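Local coordinates for Pdx2 protein (Plasmodium falciparum, PDB 2ABW), which hydrolyses glutamine to glutamate and ammonia, the ammonia being channelled to the active site of Pdx1 for the synthesis of pyridoxal 5'-phosphate, vitamin B6, at residues E3-V8 with N31-R36; V57-A62 with Y103-N108; P82-C87 with N189-V194; T118-F123 with A155-E160; D147-C152 with L200-F205. All coordinates share one frame; numbering follows the deposited sequence.

Interaction 1: residues E3-V8 with N31-R36; sequences EITIGV and NIIQVR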
# COMPACT_ATOMS: atom_id res chain seq x y z
N GLU A 3 3.19 17.49 -14.32
CA GLU A 3 3.98 16.26 -14.27
C GLU A 3 3.70 15.66 -12.89
O GLU A 3 4.02 16.31 -11.89
CB GLU A 3 5.45 16.53 -14.33
CG GLU A 3 5.91 17.15 -15.66
CD GLU A 3 6.28 16.05 -16.58
OE1 GLU A 3 7.17 15.27 -16.14
OE2 GLU A 3 5.70 15.98 -17.69
N ILE A 4 3.26 14.41 -12.83
CA ILE A 4 3.06 13.70 -11.56
C ILE A 4 4.09 12.58 -11.52
O ILE A 4 4.28 11.85 -12.50
CB ILE A 4 1.67 13.03 -11.59
CG1 ILE A 4 0.58 14.11 -11.48
CG2 ILE A 4 1.58 11.93 -10.51
CD1 ILE A 4 0.63 14.81 -10.20
N THR A 5 4.83 12.49 -10.38
CA THR A 5 5.80 11.43 -10.16
C THR A 5 5.35 10.54 -9.01
O THR A 5 5.11 11.03 -7.89
CB THR A 5 7.18 12.00 -9.81
OG1 THR A 5 7.59 12.82 -10.94
CG2 THR A 5 8.20 10.84 -9.58
N ILE A 6 5.18 9.27 -9.31
CA ILE A 6 4.89 8.28 -8.30
C ILE A 6 6.11 7.39 -8.15
O ILE A 6 6.66 6.91 -9.15
CB ILE A 6 3.62 7.44 -8.60
CG1 ILE A 6 2.45 8.40 -8.53
CG2 ILE A 6 3.55 6.27 -7.61
CD1 ILE A 6 1.10 7.78 -8.93
N GLY A 7 6.54 7.19 -6.93
CA GLY A 7 7.68 6.32 -6.67
C GLY A 7 7.24 4.97 -6.20
O GLY A 7 6.11 4.80 -5.61
N VAL A 8 8.06 3.97 -6.47
CA VAL A 8 7.86 2.59 -5.96
C VAL A 8 9.07 2.20 -5.17
O VAL A 8 10.18 2.19 -5.66
CB VAL A 8 7.58 1.57 -7.06
CG1 VAL A 8 7.38 0.13 -6.47
CG2 VAL A 8 6.30 1.96 -7.82
N ASN A 31 5.02 9.87 -14.50
CA ASN A 31 6.34 9.31 -14.46
C ASN A 31 6.44 8.38 -13.26
O ASN A 31 5.96 8.77 -12.19
CB ASN A 31 7.27 10.46 -14.05
CG ASN A 31 7.21 11.63 -15.02
OD1 ASN A 31 7.23 11.45 -16.26
ND2 ASN A 31 7.02 12.82 -14.46
N ILE A 32 7.12 7.24 -13.41
CA ILE A 32 7.36 6.34 -12.25
C ILE A 32 8.81 6.23 -12.00
O ILE A 32 9.61 6.13 -12.91
CB ILE A 32 6.79 4.94 -12.51
CG1 ILE A 32 5.31 4.98 -12.92
CG2 ILE A 32 7.00 4.05 -11.32
CD1 ILE A 32 4.33 5.40 -11.82
N ILE A 33 9.18 6.30 -10.70
CA ILE A 33 10.59 6.11 -10.35
C ILE A 33 10.78 5.10 -9.30
O ILE A 33 9.88 4.87 -8.53
CB ILE A 33 11.26 7.46 -9.91
CG1 ILE A 33 10.73 7.99 -8.61
CG2 ILE A 33 11.10 8.53 -10.99
CD1 ILE A 33 11.55 9.14 -8.03
N GLN A 34 11.95 4.45 -9.28
CA GLN A 34 12.29 3.63 -8.16
C GLN A 34 12.62 4.56 -7.03
O GLN A 34 13.21 5.66 -7.23
CB GLN A 34 13.53 2.79 -8.45
CG GLN A 34 13.37 1.68 -9.42
CD GLN A 34 14.70 0.89 -9.55
OE1 GLN A 34 15.39 0.67 -8.54
NE2 GLN A 34 15.02 0.47 -10.75
N VAL A 35 12.35 4.13 -5.81
CA VAL A 35 12.78 4.87 -4.61
C VAL A 35 13.68 3.97 -3.76
O VAL A 35 13.29 2.90 -3.33
CB VAL A 35 11.61 5.34 -3.79
CG1 VAL A 35 12.02 5.87 -2.42
CG2 VAL A 35 10.77 6.33 -4.66
N ARG A 36 14.91 4.38 -3.61
CA ARG A 36 15.92 3.61 -2.91
C ARG A 36 16.53 4.42 -1.78
O ARG A 36 17.30 3.90 -1.00
CB ARG A 36 17.01 3.31 -3.94
CG ARG A 36 16.59 2.59 -5.17
CD ARG A 36 17.60 2.92 -6.27
NE ARG A 36 17.31 4.28 -6.81
CZ ARG A 36 18.21 5.14 -7.25
NH1 ARG A 36 19.51 4.86 -7.21
NH2 ARG A 36 17.84 6.31 -7.76

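Interaction 2: residues V57-A62 with Y103-N108; sequences VRRCCA and YSNFGN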
# COMPACT_ATOMS: atom_id res chain seq x y z
N VAL A 57 11.50 -5.36 3.99
CA VAL A 57 11.35 -3.96 3.58
C VAL A 57 11.76 -3.06 4.72
O VAL A 57 12.55 -2.12 4.59
CB VAL A 57 9.96 -3.68 3.17
CG1 VAL A 57 9.75 -2.17 3.05
CG2 VAL A 57 9.53 -4.41 1.87
N ARG A 58 11.34 -3.38 5.95
CA ARG A 58 11.72 -2.52 7.08
C ARG A 58 13.21 -2.45 7.32
O ARG A 58 13.77 -1.42 7.62
CB ARG A 58 11.02 -3.00 8.36
CG ARG A 58 11.30 -2.18 9.59
CD ARG A 58 10.91 -0.69 9.43
NE ARG A 58 11.24 0.13 10.60
CZ ARG A 58 12.41 0.71 10.88
NH1 ARG A 58 13.47 0.65 10.07
NH2 ARG A 58 12.53 1.47 11.95
N ARG A 59 13.89 -3.59 7.25
CA ARG A 59 15.35 -3.61 7.40
C ARG A 59 16.04 -2.78 6.31
O ARG A 59 17.03 -2.10 6.56
CB ARG A 59 15.76 -5.07 7.25
CG ARG A 59 17.21 -5.30 7.34
CD ARG A 59 17.44 -6.79 7.65
NE ARG A 59 17.02 -7.10 9.02
CZ ARG A 59 16.51 -8.26 9.43
NH1 ARG A 59 16.27 -9.27 8.59
NH2 ARG A 59 16.24 -8.41 10.73
N CYS A 60 15.49 -2.83 5.10
CA CYS A 60 16.03 -1.99 4.00
C CYS A 60 15.98 -0.46 4.33
O CYS A 60 16.82 0.32 3.85
CB CYS A 60 15.25 -2.24 2.72
SG CYS A 60 15.55 -3.92 1.97
N CYS A 61 14.99 -0.06 5.12
CA CYS A 61 14.83 1.32 5.52
C CYS A 61 15.62 1.71 6.74
O CYS A 61 15.65 2.86 7.14
CB CYS A 61 13.34 1.64 5.75
SG CYS A 61 12.34 1.42 4.36
N ALA A 62 16.35 0.75 7.32
CA ALA A 62 17.02 0.97 8.59
C ALA A 62 18.46 1.48 8.45
O ALA A 62 19.12 1.82 9.44
CB ALA A 62 17.08 -0.33 9.33
N TYR A 103 11.75 -11.10 15.57
CA TYR A 103 11.93 -9.98 16.45
C TYR A 103 12.86 -8.99 15.84
O TYR A 103 13.99 -9.32 15.41
CB TYR A 103 12.47 -10.35 17.80
CG TYR A 103 11.41 -10.82 18.74
CD1 TYR A 103 10.96 -12.12 18.68
CD2 TYR A 103 10.90 -9.98 19.72
CE1 TYR A 103 10.01 -12.57 19.55
CE2 TYR A 103 9.96 -10.44 20.64
CZ TYR A 103 9.51 -11.74 20.53
OH TYR A 103 8.56 -12.25 21.42
N SER A 104 12.40 -7.77 15.97
CA SER A 104 12.86 -6.67 15.22
C SER A 104 13.86 -5.97 16.06
O SER A 104 13.66 -5.74 17.26
CB SER A 104 11.71 -5.71 14.91
OG SER A 104 11.91 -4.46 15.54
N ASN A 105 14.93 -5.59 15.40
CA ASN A 105 15.89 -4.72 16.01
C ASN A 105 15.27 -3.32 16.18
O ASN A 105 15.90 -2.47 16.80
CB ASN A 105 17.18 -4.73 15.16
CG ASN A 105 16.88 -4.84 13.69
OD1 ASN A 105 15.86 -4.32 13.26
ND2 ASN A 105 17.71 -5.55 12.91
N PHE A 106 14.02 -3.10 15.69
CA PHE A 106 13.36 -1.77 15.74
C PHE A 106 12.13 -1.54 16.69
O PHE A 106 11.73 -0.40 16.86
CB PHE A 106 12.92 -1.34 14.35
CG PHE A 106 13.71 -1.95 13.25
CD1 PHE A 106 14.91 -1.40 12.89
CD2 PHE A 106 13.24 -3.03 12.55
CE1 PHE A 106 15.63 -1.93 11.84
CE2 PHE A 106 13.96 -3.57 11.52
CZ PHE A 106 15.13 -3.01 11.17
N GLY A 107 11.55 -2.60 17.25
CA GLY A 107 10.60 -2.47 18.37
C GLY A 107 9.35 -1.73 17.93
O GLY A 107 8.70 -2.13 16.97
N ASN A 108 9.01 -0.65 18.66
CA ASN A 108 7.85 0.08 18.28
C ASN A 108 8.16 1.00 17.12
O ASN A 108 7.26 1.74 16.70
CB ASN A 108 7.15 0.79 19.48
CG ASN A 108 7.96 1.89 20.08
OD1 ASN A 108 7.66 2.36 21.20
ND2 ASN A 108 8.96 2.31 19.39

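Interaction 3: residues P82-C87 with N189-V194; sequences PIWGTC and NCLGTV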
# COMPACT_ATOMS: atom_id res chain seq x y z
N PRO A 82 0.39 11.19 -0.44
CA PRO A 82 -0.27 9.89 -0.63
C PRO A 82 0.70 8.70 -0.61
O PRO A 82 1.74 8.76 -1.29
CB PRO A 82 -0.97 10.04 -1.99
CG PRO A 82 -1.24 11.49 -2.09
CD PRO A 82 0.01 12.15 -1.48
N ILE A 83 0.26 7.62 0.05
CA ILE A 83 1.05 6.40 0.12
C ILE A 83 0.13 5.22 -0.01
O ILE A 83 -0.94 5.24 0.53
CB ILE A 83 1.90 6.38 1.41
CG1 ILE A 83 2.92 5.23 1.36
CG2 ILE A 83 1.03 6.45 2.64
CD1 ILE A 83 4.04 5.36 2.36
N TRP A 84 0.60 4.25 -0.73
CA TRP A 84 -0.13 2.98 -0.97
C TRP A 84 0.76 1.87 -0.48
O TRP A 84 1.80 1.57 -1.08
CB TRP A 84 -0.41 2.81 -2.45
CG TRP A 84 -1.19 1.58 -2.79
CD1 TRP A 84 -1.86 0.74 -1.90
CD2 TRP A 84 -1.44 1.09 -4.09
NE1 TRP A 84 -2.46 -0.29 -2.59
CE2 TRP A 84 -2.23 -0.08 -3.95
CE3 TRP A 84 -1.08 1.52 -5.37
CZ2 TRP A 84 -2.67 -0.80 -5.04
CZ3 TRP A 84 -1.47 0.76 -6.43
CH2 TRP A 84 -2.28 -0.35 -6.27
N GLY A 85 0.36 1.22 0.60
CA GLY A 85 1.03 0.02 1.04
C GLY A 85 0.28 -1.19 0.59
O GLY A 85 -0.89 -1.32 0.88
N THR A 86 0.96 -2.09 -0.14
CA THR A 86 0.34 -3.26 -0.64
C THR A 86 1.12 -4.50 -0.16
O THR A 86 2.31 -4.52 -0.11
CB THR A 86 0.14 -3.18 -2.12
OG1 THR A 86 -0.78 -4.23 -2.55
CG2 THR A 86 1.44 -3.28 -2.88
N CYS A 87 0.33 -5.44 0.34
CA CYS A 87 0.86 -6.63 1.02
C CYS A 87 1.83 -6.25 2.15
O CYS A 87 1.38 -5.74 3.17
CB CYS A 87 1.47 -7.58 0.01
SG CYS A 87 1.34 -9.29 0.59
N ASN A 189 -4.35 10.25 3.80
CA ASN A 189 -3.49 10.07 2.66
C ASN A 189 -2.97 8.65 2.36
O ASN A 189 -2.17 8.43 1.44
CB ASN A 189 -2.28 11.00 2.77
CG ASN A 189 -1.53 10.82 4.06
OD1 ASN A 189 -2.11 10.93 5.13
ND2 ASN A 189 -0.17 10.61 3.99
N CYS A 190 -3.43 7.68 3.15
CA CYS A 190 -2.97 6.30 3.10
C CYS A 190 -3.96 5.31 2.54
O CYS A 190 -5.13 5.32 2.90
CB CYS A 190 -2.61 5.82 4.50
SG CYS A 190 -1.30 6.84 5.29
N LEU A 191 -3.49 4.45 1.66
CA LEU A 191 -4.27 3.40 1.07
C LEU A 191 -3.58 2.14 1.37
O LEU A 191 -2.35 2.02 1.24
CB LEU A 191 -4.34 3.59 -0.46
CG LEU A 191 -4.96 2.52 -1.32
CD1 LEU A 191 -6.49 2.42 -1.00
CD2 LEU A 191 -4.73 2.82 -2.79
N GLY A 192 -4.30 1.09 1.74
CA GLY A 192 -3.71 -0.18 2.03
C GLY A 192 -4.54 -1.30 1.39
O GLY A 192 -5.76 -1.32 1.51
N THR A 193 -3.83 -2.26 0.77
CA THR A 193 -4.46 -3.45 0.14
C THR A 193 -3.74 -4.67 0.55
O THR A 193 -2.49 -4.66 0.72
CB THR A 193 -4.44 -3.28 -1.38
OG1 THR A 193 -3.10 -3.00 -1.86
CG2 THR A 193 -5.42 -2.15 -1.80
N VAL A 194 -4.49 -5.74 0.84
CA VAL A 194 -3.86 -7.00 1.27
C VAL A 194 -3.46 -7.90 0.11
O VAL A 194 -2.79 -8.94 0.30
CB VAL A 194 -4.77 -7.76 2.24
CG1 VAL A 194 -5.25 -6.88 3.42
CG2 VAL A 194 -6.02 -8.30 1.47

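Interaction 4: residues T118-F123 with A155-E160; sequences TICRNF and APYIRE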
# COMPACT_ATOMS: atom_id res chain seq x y z
N THR A 118 -5.43 -3.14 13.02
CA THR A 118 -4.62 -4.27 13.45
C THR A 118 -4.58 -5.28 12.35
O THR A 118 -5.63 -5.69 11.79
CB THR A 118 -5.28 -4.97 14.66
OG1 THR A 118 -5.37 -4.05 15.74
CG2 THR A 118 -4.57 -6.17 15.11
N ILE A 119 -3.39 -5.66 11.95
CA ILE A 119 -3.19 -6.58 10.85
C ILE A 119 -2.35 -7.80 11.31
O ILE A 119 -1.45 -7.65 12.19
CB ILE A 119 -2.55 -5.87 9.70
CG1 ILE A 119 -2.74 -6.61 8.39
CG2 ILE A 119 -1.03 -5.60 10.03
CD1 ILE A 119 -2.33 -5.73 7.17
N CYS A 120 -2.63 -8.97 10.76
CA CYS A 120 -2.00 -10.24 11.08
C CYS A 120 -1.32 -10.80 9.86
O CYS A 120 -1.89 -10.87 8.77
CB CYS A 120 -3.04 -11.25 11.48
SG CYS A 120 -4.05 -10.61 12.71
N ARG A 121 -0.08 -11.19 10.02
CA ARG A 121 0.63 -11.65 8.85
C ARG A 121 0.21 -13.04 8.58
O ARG A 121 0.18 -13.41 7.43
CB ARG A 121 2.15 -11.50 8.98
CG ARG A 121 2.87 -12.70 8.96
CD ARG A 121 4.29 -12.46 8.58
NE ARG A 121 5.10 -13.59 9.00
CZ ARG A 121 6.43 -13.65 8.87
NH1 ARG A 121 7.10 -12.66 8.29
NH2 ARG A 121 7.09 -14.72 9.32
N ASN A 122 -0.07 -13.80 9.63
CA ASN A 122 -0.17 -15.25 9.57
C ASN A 122 -0.22 -15.90 8.20
O ASN A 122 -1.32 -16.05 7.67
N PHE A 123 0.92 -16.28 7.60
CA PHE A 123 2.25 -15.94 8.08
C PHE A 123 3.39 -16.83 7.59
O PHE A 123 3.33 -18.07 7.64
N ALA A 155 -2.16 -13.58 1.87
CA ALA A 155 -2.50 -12.20 2.16
C ALA A 155 -2.52 -11.96 3.65
O ALA A 155 -2.99 -12.84 4.39
CB ALA A 155 -3.88 -11.87 1.62
N PRO A 156 -2.07 -10.78 4.09
CA PRO A 156 -2.22 -10.46 5.51
C PRO A 156 -3.72 -10.27 5.78
O PRO A 156 -4.50 -10.03 4.83
CB PRO A 156 -1.45 -9.16 5.66
CG PRO A 156 -1.46 -8.56 4.35
CD PRO A 156 -1.37 -9.70 3.40
N TYR A 157 -4.08 -10.37 7.05
CA TYR A 157 -5.46 -10.30 7.49
C TYR A 157 -5.68 -9.12 8.36
O TYR A 157 -5.11 -8.96 9.42
CB TYR A 157 -5.83 -11.59 8.20
CG TYR A 157 -7.21 -11.61 8.78
CD1 TYR A 157 -8.32 -11.76 7.97
CD2 TYR A 157 -7.40 -11.53 10.12
CE1 TYR A 157 -9.60 -11.80 8.52
CE2 TYR A 157 -8.67 -11.56 10.67
CZ TYR A 157 -9.74 -11.67 9.86
OH TYR A 157 -11.00 -11.72 10.44
N ILE A 158 -6.65 -8.27 7.99
CA ILE A 158 -7.01 -7.10 8.77
C ILE A 158 -8.04 -7.49 9.82
O ILE A 158 -9.24 -7.71 9.49
CB ILE A 158 -7.52 -6.00 7.85
CG1 ILE A 158 -6.41 -5.56 6.90
CG2 ILE A 158 -8.07 -4.86 8.66
CD1 ILE A 158 -6.78 -4.55 5.73
N ARG A 159 -7.61 -7.62 11.06
CA ARG A 159 -8.39 -8.15 12.12
C ARG A 159 -9.25 -7.08 12.75
O ARG A 159 -10.34 -7.40 13.28
CB ARG A 159 -7.52 -8.78 13.15
CG ARG A 159 -8.28 -9.53 14.26
CD ARG A 159 -7.36 -10.32 15.16
NE ARG A 159 -6.54 -9.50 16.05
CZ ARG A 159 -7.01 -8.88 17.13
NH1 ARG A 159 -8.30 -8.84 17.42
NH2 ARG A 159 -6.20 -8.16 17.84
N GLU A 160 -8.75 -5.85 12.85
CA GLU A 160 -9.48 -4.77 13.55
C GLU A 160 -9.35 -3.45 12.77
O GLU A 160 -8.25 -3.08 12.40
CB GLU A 160 -8.92 -4.54 14.94
CG GLU A 160 -8.93 -5.76 15.85
CD GLU A 160 -8.34 -5.50 17.25
OE1 GLU A 160 -7.33 -4.73 17.31
OE2 GLU A 160 -8.93 -6.01 18.22

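Interaction 5: residues D147-C152 with L200-F205; sequences DLTAAC and LPHTAF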
# COMPACT_ATOMS: atom_id res chain seq x y z
N ASP A 147 -17.55 -5.86 -10.72
CA ASP A 147 -16.97 -7.19 -10.76
C ASP A 147 -15.47 -7.24 -10.93
O ASP A 147 -14.92 -8.16 -11.55
CB ASP A 147 -17.70 -8.14 -11.67
CG ASP A 147 -19.13 -8.39 -11.17
OD1 ASP A 147 -19.33 -8.74 -9.98
OD2 ASP A 147 -20.03 -8.14 -12.00
N LEU A 148 -14.81 -6.36 -10.21
CA LEU A 148 -13.36 -6.47 -10.22
C LEU A 148 -12.89 -7.53 -9.29
O LEU A 148 -13.60 -7.91 -8.36
CB LEU A 148 -12.70 -5.15 -9.81
CG LEU A 148 -12.80 -4.01 -10.84
CD1 LEU A 148 -12.44 -2.67 -10.23
CD2 LEU A 148 -11.85 -4.33 -12.04
N THR A 149 -11.67 -8.00 -9.52
CA THR A 149 -11.10 -9.11 -8.80
C THR A 149 -9.79 -8.70 -8.14
O THR A 149 -9.20 -7.67 -8.45
CB THR A 149 -10.81 -10.27 -9.75
OG1 THR A 149 -10.18 -9.74 -10.93
CG2 THR A 149 -12.16 -10.86 -10.11
N ALA A 150 -9.40 -9.53 -7.17
CA ALA A 150 -8.15 -9.38 -6.47
C ALA A 150 -7.49 -10.72 -6.30
O ALA A 150 -8.13 -11.73 -6.02
CB ALA A 150 -8.43 -8.84 -5.06
N ALA A 151 -6.15 -10.72 -6.41
CA ALA A 151 -5.37 -11.93 -6.17
C ALA A 151 -4.73 -11.91 -4.79
O ALA A 151 -3.84 -11.09 -4.50
CB ALA A 151 -4.30 -12.02 -7.28
N CYS A 152 -5.23 -12.81 -3.92
CA CYS A 152 -4.73 -12.87 -2.57
C CYS A 152 -3.77 -14.03 -2.46
O CYS A 152 -4.19 -15.13 -2.64
CB CYS A 152 -5.87 -13.16 -1.62
SG CYS A 152 -6.92 -11.71 -1.40
N LEU A 200 -2.90 -9.23 -11.43
CA LEU A 200 -4.09 -9.35 -12.30
C LEU A 200 -3.99 -8.33 -13.41
O LEU A 200 -3.35 -7.29 -13.28
CB LEU A 200 -5.38 -9.20 -11.53
CG LEU A 200 -5.60 -10.24 -10.47
CD1 LEU A 200 -6.95 -9.86 -9.74
CD2 LEU A 200 -5.70 -11.68 -11.04
N PRO A 201 -4.55 -8.63 -14.57
CA PRO A 201 -4.30 -7.69 -15.65
C PRO A 201 -4.84 -6.29 -15.41
O PRO A 201 -4.19 -5.34 -15.84
CB PRO A 201 -4.92 -8.38 -16.88
CG PRO A 201 -4.82 -9.87 -16.54
CD PRO A 201 -5.14 -9.89 -15.02
N HIS A 202 -5.98 -6.17 -14.72
CA HIS A 202 -6.62 -4.84 -14.64
C HIS A 202 -5.80 -3.92 -13.78
O HIS A 202 -4.97 -4.39 -12.99
CB HIS A 202 -8.02 -4.86 -14.15
CG HIS A 202 -8.18 -5.09 -12.69
ND1 HIS A 202 -8.59 -6.28 -12.10
CD2 HIS A 202 -8.08 -4.19 -11.68
CE1 HIS A 202 -8.64 -6.10 -10.77
NE2 HIS A 202 -8.34 -4.84 -10.51
N THR A 203 -6.05 -2.62 -13.95
CA THR A 203 -5.21 -1.59 -13.33
C THR A 203 -6.06 -0.68 -12.39
O THR A 203 -5.70 0.48 -12.18
CB THR A 203 -4.49 -0.70 -14.37
OG1 THR A 203 -5.44 -0.20 -15.29
CG2 THR A 203 -3.38 -1.53 -15.15
N ALA A 204 -7.15 -1.17 -11.87
CA ALA A 204 -8.15 -0.29 -11.18
C ALA A 204 -7.50 0.40 -10.00
O ALA A 204 -7.70 1.61 -9.80
CB ALA A 204 -9.31 -1.13 -10.69
N PHE A 205 -6.78 -0.33 -9.14
CA PHE A 205 -6.22 0.30 -7.93
C PHE A 205 -5.09 1.29 -8.26
O PHE A 205 -4.85 2.28 -7.56
CB PHE A 205 -5.84 -0.73 -6.89
CG PHE A 205 -7.10 -1.33 -6.21
CD1 PHE A 205 -7.77 -2.36 -6.80
CD2 PHE A 205 -7.64 -0.72 -5.08
CE1 PHE A 205 -8.94 -2.85 -6.24
CE2 PHE A 205 -8.82 -1.24 -4.51
CZ PHE A 205 -9.48 -2.23 -5.14

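Interaction 1: residues E3-V8 with N31-R36
Ile32 folds its end back over the strand 4-8: with CG1 anti to its own carbonyl carbon, CD1 comes to 3.9 Å from Ile6 CB, while its CG2 branch meets Val8 CG2 at 4.1 Å. Branched aliphatic residues suit this face, where Ile6 and Val8 present methyl groups for helices to cover. On the other face Thr5 turns its methyl, not its hydroxyl, to Ile33, CG2 lying 3.9 Å from Ile33 CG1. Beside it Gly7, lacking a side chain, lets Val35 CG2 settle 3.7 Å from its CA. The backbones run parallel, and five hydrogen bonds zip them together from Asn31 N to Ile4 O, 2.9 Å and nearly straight at 172°, as far as Val35 N to Val8 O. At the outer end Asn31 ND2 donates to Glu3 OE1 over 3.0 Å; the oxygen lies in the amide plane, but the donor stands above the carboxylate plane. These strands flank helix 16-23 in a beta-alpha-beta unit. Ile19 of that helix covers Val8 and, with Phe22 and Ile23, Ile32; Val213 of helix 204-219 packs on Ile6. Strand 46-49 continues the sheet beyond strand 4-9, whereas strand 30-35 is one of its two outermost strands within the chain.

Interaction 2: residues V57-A62 with Y103-N108
A cation-pi stack ties the end of helix 54-60 to the loop between strands 94-98 and 115-120. The guanidinium of Arg58 lies flat on the ring of Phe106, the planes 17° apart, and Arg58 CZ stands 4.0 Å from the ring centroid, over the face. With Arg58 CG anti to its backbone N (chi1 -179°), the CG methylene comes to 3.6 Å from Phe106 CE2, and a bend at chi2 then turns the rest of the chain so that the guanidinium lies over the ring. Arginine suits the place because it offers a flat cation for the ring and N-H groups at its rim for other partners: NH1 makes a salt bridge with Asp66 and NH2 donates to the backbone O of Lys109. Tyr69 gives the same cation a second aromatic contact. Just past the helix, Ala62 fits its small CB against the ring, 3.3 Å from Phe106 CE1, and Arg59 CA approaches Phe106 CZ at 3.8 Å. The loop is shaped by an ST motif, in which Ser104 OG accepts from Gly107 N at 2.6 Å. Gly107 adopts a positive phi, a conformation readily open to glycine. Farther out on the surface, Asn105 ND2 lies at the guanidinium edge of Arg59, 3.9 Å from NH2; both are donors, so this is plain contact, the two planes being 81° apart.

Interaction 3: residues P82-C87 with N189-V194
The indole of Trp84 carries Leu191 on one face and Thr193 at its edge. Leu191 CD2 sits over the five-membered ring, 3.7 Å from its centroid and 9° off the normal, a CH-pi contact made by two side chains that run side by side. Along the edge Trp84 NE1 donates to Thr193 OG1 at 2.9 Å, the oxygen tilted 21° from the ring plane. This is a neighbouring pair of parallel strands at the centre of the large mixed sheet, and strand 83-86 leads into the nucleophile elbow of a class I glutamine amidotransferase. Thr193 suits its place because one hydroxyl serves two partners: with OG1 held in the crowded position between its backbone N and carbonyl carbon, it also shares a hydrogen bond of 2.7 Å with Thr86 OG1. Two bonds therefore grip this buried oxygen and fix its rotation. The opposite face of the sheet carries less side-chain bulk, Gly85 and Gly192 pairing there, and Ile83 CG2 touching Cys190 SG at 3.6 Å. Backbone bonds run the length of the pair, beginning with Ile83 N to Asn189 O at 2.9 Å. Helix 204-219 covers Trp84 through Phe205. The ladder ends at the nucleophile, Cys87, at the N-cap of the next helix: its positive phi (53°) marks the strained turn of the elbow, and Cys87 N is anchored to Thr193 O at 3.0 Å.

Interaction 4: residues T118-F123 with A155-E160
Ile119 CD1 lies at the apolar centre, 3.8 Å from Pro156 CB and 4.1 Å from Ile158 CG1. With CG1 anti to its backbone N, Ile119 runs alongside Pro156, and Cys90 and Ile91 of helix 88-92 close over the isoleucine; beta-branched Ile and rigid Pro fill this buried face without polar groups to satisfy. On the other face of the strands, Cys120 SG rests 3.9 Å from Arg159 CB and lies near the edge of the Tyr157 ring. The backbones join antiparallel: Cys120 and Tyr157 form a hydrogen-bonded pair, Tyr157 N reaching Cys120 O at 2.8 Å, nearly straight at 170°. Toward Thr118 the register slips by one residue. Arg159 and Glu160 both face Thr118, a classic beta bulge, and Thr118 O receives Arg159 N at 2.9 Å together with a weaker bond from Glu160 N. At the polar edge Thr118 OG1 donates to the anti lone pair of Glu160 OE1 over 2.6 Å, and takes a further hydrogen bond from Asn96. Arg159 NH1 makes a salt bridge to Glu160 OE2 at 3.0 Å, while its NH2 pairs with Glu98. This antiparallel pair belongs to the small three-stranded sheet beside the glutaminase active site: Arg121, which follows strand 115-120, is a glutamine-binding residue, and Pro156 packs against the nucleophile Cys87.

Interaction 5: residues D147-C152 with L200-F205
Strand 149-153, outermost in the chain at one end of the large mixed sheet, meets the turn that leads into helix 204-219 of the glutaminase fold, and the two are held by packing, with no hydrogen bond between the segments. The tight part lies around His202 and Ala204. Leu148 sends its two methyls to different partners: CD2 stands over the centre of the His202 imidazole, 3.6 Å from the centroid and 3° off the ring normal, a CH-pi contact, while Leu148 CD1 reaches Ala204 CB at 3.5 Å. The branched leucine end suits this fork, and the small alanine in the first turn of the helix lets the methyl come close. His202 holds CG in the crowded position between its backbone N and carbonyl carbon (chi1 75°), which places the ring beneath Leu148, and chi2 (-105°) turns its face to CD2. The more solvent-exposed side follows the strand to Thr149, which is partly exposed at the margin. Its hydroxyl makes no hydrogen bond across the contact; the nearest neighbour of Thr149 OG1 there is a methyl, Leu200 CD1, at 3.4 Å. Ala150 and Ala151, next along the strand, are buried. Ala150 faces the other way, onto Phe195, and Ala151, whose backbone pairs with His196 of the charge relay system, points to Leu200. Here too a small residue admits a large one. Leu200, with CG anti to its carbonyl carbon, brings CG to 3.9 Å from Ala151 CB.

In the fold
Interaction 3 is the core contact, its centre about 2 Å from the centre of the chain, and nearly all its residues are buried; interaction 2 lies at the surface, and interactions 1, 4 and 5 are partly buried. Interactions 1, 3 and 5 share the large mixed sheet: 1 and 5 reach its two outermost strands, 3 its middle. Interaction 4 belongs to the small sheet and touches interaction 3, where Val194 packs against Ala155 and Ile158. Interactions 3 and 5 meet through the first turn of helix 204-219. Chemistry follows place: strand ladders in 1 and 3, a bulged antiparallel pair with a charged edge in 4, a cation-pi stack in 2, and CH-pi and methyl packing in 5.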